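Local coordinates for protein SAM-dependent O-methyltransferase (Thermotoga maritima, PDB 1O54) that probably transfers a methyl group from S-adenosyl-L-methionine to N1 of adenosine 58 in tRNA, working as a homotetramer, at residues A[108-120]-A[177-189]. Numbering follows the deposited sequence.
Sequences LDVKEGDRIIDTG and FDEKDVDALFLDV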
# COMPACT_ATOMS: atom_id res chain seq x y z
N LEU A 108 0.08 18.47 13.60
CA LEU A 108 -0.41 19.48 14.57
C LEU A 108 0.64 20.53 14.99
O LEU A 108 0.31 21.51 15.70
CB LEU A 108 -0.97 18.79 15.81
CG LEU A 108 -2.25 17.98 15.64
CD1 LEU A 108 -2.69 17.35 16.91
CD2 LEU A 108 -3.40 18.86 15.07
N ASP A 109 1.87 20.36 14.51
CA ASP A 109 2.98 21.30 14.75
C ASP A 109 3.24 21.49 16.24
O ASP A 109 3.63 22.59 16.66
CB ASP A 109 2.72 22.64 14.07
CG ASP A 109 4.00 23.46 13.91
OD1 ASP A 109 5.07 22.91 13.51
OD2 ASP A 109 3.99 24.68 14.14
N VAL A 110 3.03 20.44 17.03
CA VAL A 110 3.19 20.53 18.48
C VAL A 110 4.67 20.83 18.80
O VAL A 110 5.57 20.13 18.33
CB VAL A 110 2.70 19.29 19.25
CG1 VAL A 110 2.80 19.51 20.72
CG2 VAL A 110 1.28 18.92 18.83
N LYS A 111 4.87 21.89 19.57
CA LYS A 111 6.21 22.42 19.81
C LYS A 111 6.29 23.05 21.19
O LYS A 111 5.30 23.21 21.90
CB LYS A 111 6.53 23.45 18.75
CG LYS A 111 5.70 24.68 18.86
CD LYS A 111 5.82 25.61 17.66
CE LYS A 111 5.26 27.00 18.03
NZ LYS A 111 3.80 27.08 18.36
N GLU A 112 7.53 23.37 21.56
CA GLU A 112 7.85 23.90 22.89
C GLU A 112 6.90 25.01 23.27
O GLU A 112 6.75 26.00 22.54
CB GLU A 112 9.30 24.42 22.91
CG GLU A 112 9.77 24.90 24.28
CD GLU A 112 9.99 23.80 25.29
OE1 GLU A 112 9.55 23.97 26.47
OE2 GLU A 112 10.62 22.78 24.92
N GLY A 113 6.31 24.89 24.45
CA GLY A 113 5.44 25.91 24.99
C GLY A 113 3.98 25.87 24.55
O GLY A 113 3.17 26.66 25.04
N ASP A 114 3.64 25.00 23.62
CA ASP A 114 2.29 24.88 23.14
C ASP A 114 1.33 24.43 24.25
O ASP A 114 1.70 23.69 25.18
CB ASP A 114 2.14 23.90 22.00
CG ASP A 114 2.47 24.46 20.64
OD1 ASP A 114 2.73 25.69 20.52
OD2 ASP A 114 2.49 23.67 19.65
N ARG A 115 0.12 24.93 24.14
CA ARG A 115 -1.02 24.48 24.93
C ARG A 115 -1.90 23.63 23.99
O ARG A 115 -2.34 24.10 22.92
CB ARG A 115 -1.82 25.68 25.45
CG ARG A 115 -1.03 26.47 26.51
CD ARG A 115 -1.54 27.90 26.77
NE ARG A 115 -2.88 27.89 27.34
CZ ARG A 115 -4.01 28.22 26.69
NH1 ARG A 115 -3.99 28.58 25.42
NH2 ARG A 115 -5.16 28.21 27.33
N ILE A 116 -2.15 22.39 24.41
CA ILE A 116 -2.77 21.38 23.57
C ILE A 116 -3.93 20.75 24.35
O ILE A 116 -3.76 20.42 25.53
CB ILE A 116 -1.76 20.26 23.28
CG1 ILE A 116 -0.50 20.79 22.60
CG2 ILE A 116 -2.44 19.15 22.46
CD1 ILE A 116 -0.71 21.37 21.27
N ILE A 117 -5.08 20.56 23.70
CA ILE A 117 -6.19 19.79 24.29
C ILE A 117 -6.13 18.38 23.70
O ILE A 117 -5.98 18.22 22.49
CB ILE A 117 -7.54 20.48 24.03
CG1 ILE A 117 -7.66 21.74 24.92
CG2 ILE A 117 -8.71 19.55 24.26
CD1 ILE A 117 -8.80 22.63 24.55
N ASP A 118 -6.31 17.39 24.55
CA ASP A 118 -6.36 15.98 24.15
C ASP A 118 -7.60 15.37 24.78
O ASP A 118 -7.80 15.46 25.98
CB ASP A 118 -5.12 15.29 24.69
CG ASP A 118 -5.06 13.81 24.36
OD1 ASP A 118 -4.70 13.00 25.26
OD2 ASP A 118 -5.39 13.37 23.24
N THR A 119 -8.47 14.76 23.98
CA THR A 119 -9.63 14.09 24.56
C THR A 119 -10.21 13.06 23.59
O THR A 119 -10.25 13.36 22.42
CB THR A 119 -10.69 15.13 24.94
OG1 THR A 119 -11.73 14.52 25.74
CG2 THR A 119 -11.40 15.75 23.74
N GLY A 120 -10.66 11.89 24.04
CA GLY A 120 -10.40 11.31 25.34
C GLY A 120 -8.94 10.93 25.45
O GLY A 120 -8.15 11.23 24.56
N PHE A 177 -14.69 23.11 26.44
CA PHE A 177 -13.41 23.15 27.11
C PHE A 177 -13.24 24.45 27.88
O PHE A 177 -13.80 25.50 27.50
CB PHE A 177 -12.30 22.98 26.07
CG PHE A 177 -12.46 21.73 25.25
CD1 PHE A 177 -12.98 21.78 23.98
CD2 PHE A 177 -12.11 20.49 25.78
CE1 PHE A 177 -13.14 20.62 23.23
CE2 PHE A 177 -12.30 19.34 25.05
CZ PHE A 177 -12.80 19.40 23.77
N ASP A 178 -12.47 24.40 28.96
CA ASP A 178 -12.21 25.59 29.74
C ASP A 178 -11.22 26.55 29.07
O ASP A 178 -11.26 27.77 29.33
CB ASP A 178 -11.62 25.24 31.10
CG ASP A 178 -12.55 24.42 31.95
OD1 ASP A 178 -13.79 24.52 31.79
OD2 ASP A 178 -12.12 23.66 32.85
N GLU A 179 -10.34 25.98 28.25
CA GLU A 179 -9.22 26.71 27.68
C GLU A 179 -9.65 27.35 26.37
O GLU A 179 -10.43 26.76 25.59
CB GLU A 179 -8.04 25.80 27.41
CG GLU A 179 -7.48 25.11 28.64
CD GLU A 179 -8.35 23.97 29.16
OE1 GLU A 179 -9.15 23.37 28.39
OE2 GLU A 179 -8.20 23.65 30.35
N LYS A 180 -9.11 28.55 26.11
CA LYS A 180 -9.24 29.21 24.84
C LYS A 180 -7.87 29.45 24.23
O LYS A 180 -6.84 29.43 24.91
CB LYS A 180 -9.94 30.57 25.00
CG LYS A 180 -11.34 30.50 25.53
CD LYS A 180 -12.29 29.90 24.51
CE LYS A 180 -13.76 30.19 24.89
NZ LYS A 180 -14.66 29.00 24.82
N ASP A 181 -7.91 29.69 22.94
CA ASP A 181 -6.75 30.00 22.18
C ASP A 181 -5.66 28.94 22.26
O ASP A 181 -4.48 29.26 22.19
CB ASP A 181 -6.21 31.36 22.60
CG ASP A 181 -7.15 32.48 22.19
OD1 ASP A 181 -7.38 33.34 23.03
OD2 ASP A 181 -7.66 32.53 21.06
N VAL A 182 -6.07 27.67 22.36
CA VAL A 182 -5.07 26.60 22.39
C VAL A 182 -4.43 26.42 21.01
O VAL A 182 -5.03 26.77 19.97
CB VAL A 182 -5.59 25.26 22.98
CG1 VAL A 182 -6.22 25.46 24.33
CG2 VAL A 182 -6.54 24.55 21.99
N ASP A 183 -3.20 25.92 21.00
CA ASP A 183 -2.43 25.84 19.76
C ASP A 183 -2.92 24.73 18.83
O ASP A 183 -2.91 24.88 17.61
CB ASP A 183 -0.99 25.64 20.10
CG ASP A 183 -0.43 26.83 20.84
OD1 ASP A 183 -0.13 27.83 20.16
OD2 ASP A 183 -0.31 26.86 22.08
N ALA A 184 -3.32 23.61 19.43
CA ALA A 184 -3.78 22.45 18.68
C ALA A 184 -4.67 21.59 19.57
O ALA A 184 -4.63 21.71 20.80
CB ALA A 184 -2.64 21.63 18.17
N LEU A 185 -5.44 20.71 18.94
CA LEU A 185 -6.39 19.89 19.63
C LEU A 185 -6.48 18.56 18.93
O LEU A 185 -6.62 18.49 17.71
CB LEU A 185 -7.76 20.59 19.65
CG LEU A 185 -8.85 19.94 20.51
CD1 LEU A 185 -9.81 20.99 21.00
CD2 LEU A 185 -9.55 18.83 19.75
N PHE A 186 -6.40 17.50 19.71
CA PHE A 186 -6.58 16.13 19.20
C PHE A 186 -7.83 15.53 19.84
O PHE A 186 -7.98 15.52 21.09
CB PHE A 186 -5.40 15.24 19.53
CG PHE A 186 -5.56 13.85 19.00
CD1 PHE A 186 -5.52 13.63 17.62
CD2 PHE A 186 -5.81 12.79 19.84
CE1 PHE A 186 -5.69 12.33 17.10
CE2 PHE A 186 -5.97 11.49 19.34
CZ PHE A 186 -5.93 11.28 17.97
N LEU A 187 -8.68 14.96 18.99
CA LEU A 187 -9.97 14.46 19.40
C LEU A 187 -10.03 12.97 19.05
O LEU A 187 -9.80 12.60 17.89
CB LEU A 187 -11.06 15.18 18.65
CG LEU A 187 -12.51 14.75 18.94
CD1 LEU A 187 -12.93 15.04 20.36
CD2 LEU A 187 -13.42 15.48 17.94
N ASP A 188 -10.35 12.14 20.04
CA ASP A 188 -10.48 10.73 19.80
C ASP A 188 -11.63 10.25 20.69
O ASP A 188 -11.44 10.00 21.89
CB ASP A 188 -9.21 10.01 20.14
CG ASP A 188 -9.23 8.53 19.77
OD1 ASP A 188 -10.26 8.01 19.33
OD2 ASP A 188 -8.22 7.82 19.93
N VAL A 189 -12.80 10.16 20.10
CA VAL A 189 -14.06 9.82 20.80
C VAL A 189 -14.87 8.98 19.82
O VAL A 189 -14.55 8.96 18.63
CB VAL A 189 -14.87 11.06 21.22
CG1 VAL A 189 -14.10 11.91 22.22
CG2 VAL A 189 -15.22 11.89 20.03
O HOH W 1 1.14 28.41 24.22
O HOH W 2 -1.97 28.81 23.41
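Phe177 presents one ring face to Ile117, whose CG2 sits 4.0 Å from the ring centroid in a CH-pi contact, while CG2 of Thr119 arrives at the ring edge. Ile117 divides its branches: with CG1 anti to the carbonyl carbon (chi1 -73°), CD1 packs between Phe177 and Val182, and CG2 also touches CD1 of Leu185. At Lys180 a single carbonyl oxygen is gripped end-on by Arg115, 3.0 Å from NH1 and 3.2 Å from NH2, nearly in the guanidinium plane. A water linking NH1 to Asp181 O and Asp183 OD2 lies in that same plane.

Asp183, where the chain turns a corner into the Rossmann-like sheet of class I methyltransferases, pairs with Arg115 twice: its N donates to Arg115 O, and its OD2 takes Arg115 N at 2.9 Å in an almost straight bond (173°), on the anti side of the carboxylate. Its carboxylate also stacks on that of Asp114, planes 18° apart, with the two OD1 atoms 3.6 Å from each other. Lys111 NZ, salt-bridged to Asp114 OD1, probably offsets these like charges in part, as may Lys204 of the same chain and Lys15 of the second subunit, both salt-bridged to Asp183 OD1. An asparagine in place of Asp114 would probably weaken the hold on Lys111, leaving its ammonium freer to swing away.

Residues 184-187 run parallel to 115-119, bonds passing alternately between backbones. Ala184 CB meets Ile116 CD1 at 3.7 Å. Phe186 lies alongside Asp118, whose OD2 reaches the ring edge at CD2, 3.5 Å away. Beyond Leu187, whose CD1 touches Thr119 CG2, Asp188, predicted to bind S-adenosyl-L-methionine, is tied through its backbone to Thr119 O and Gly120 N.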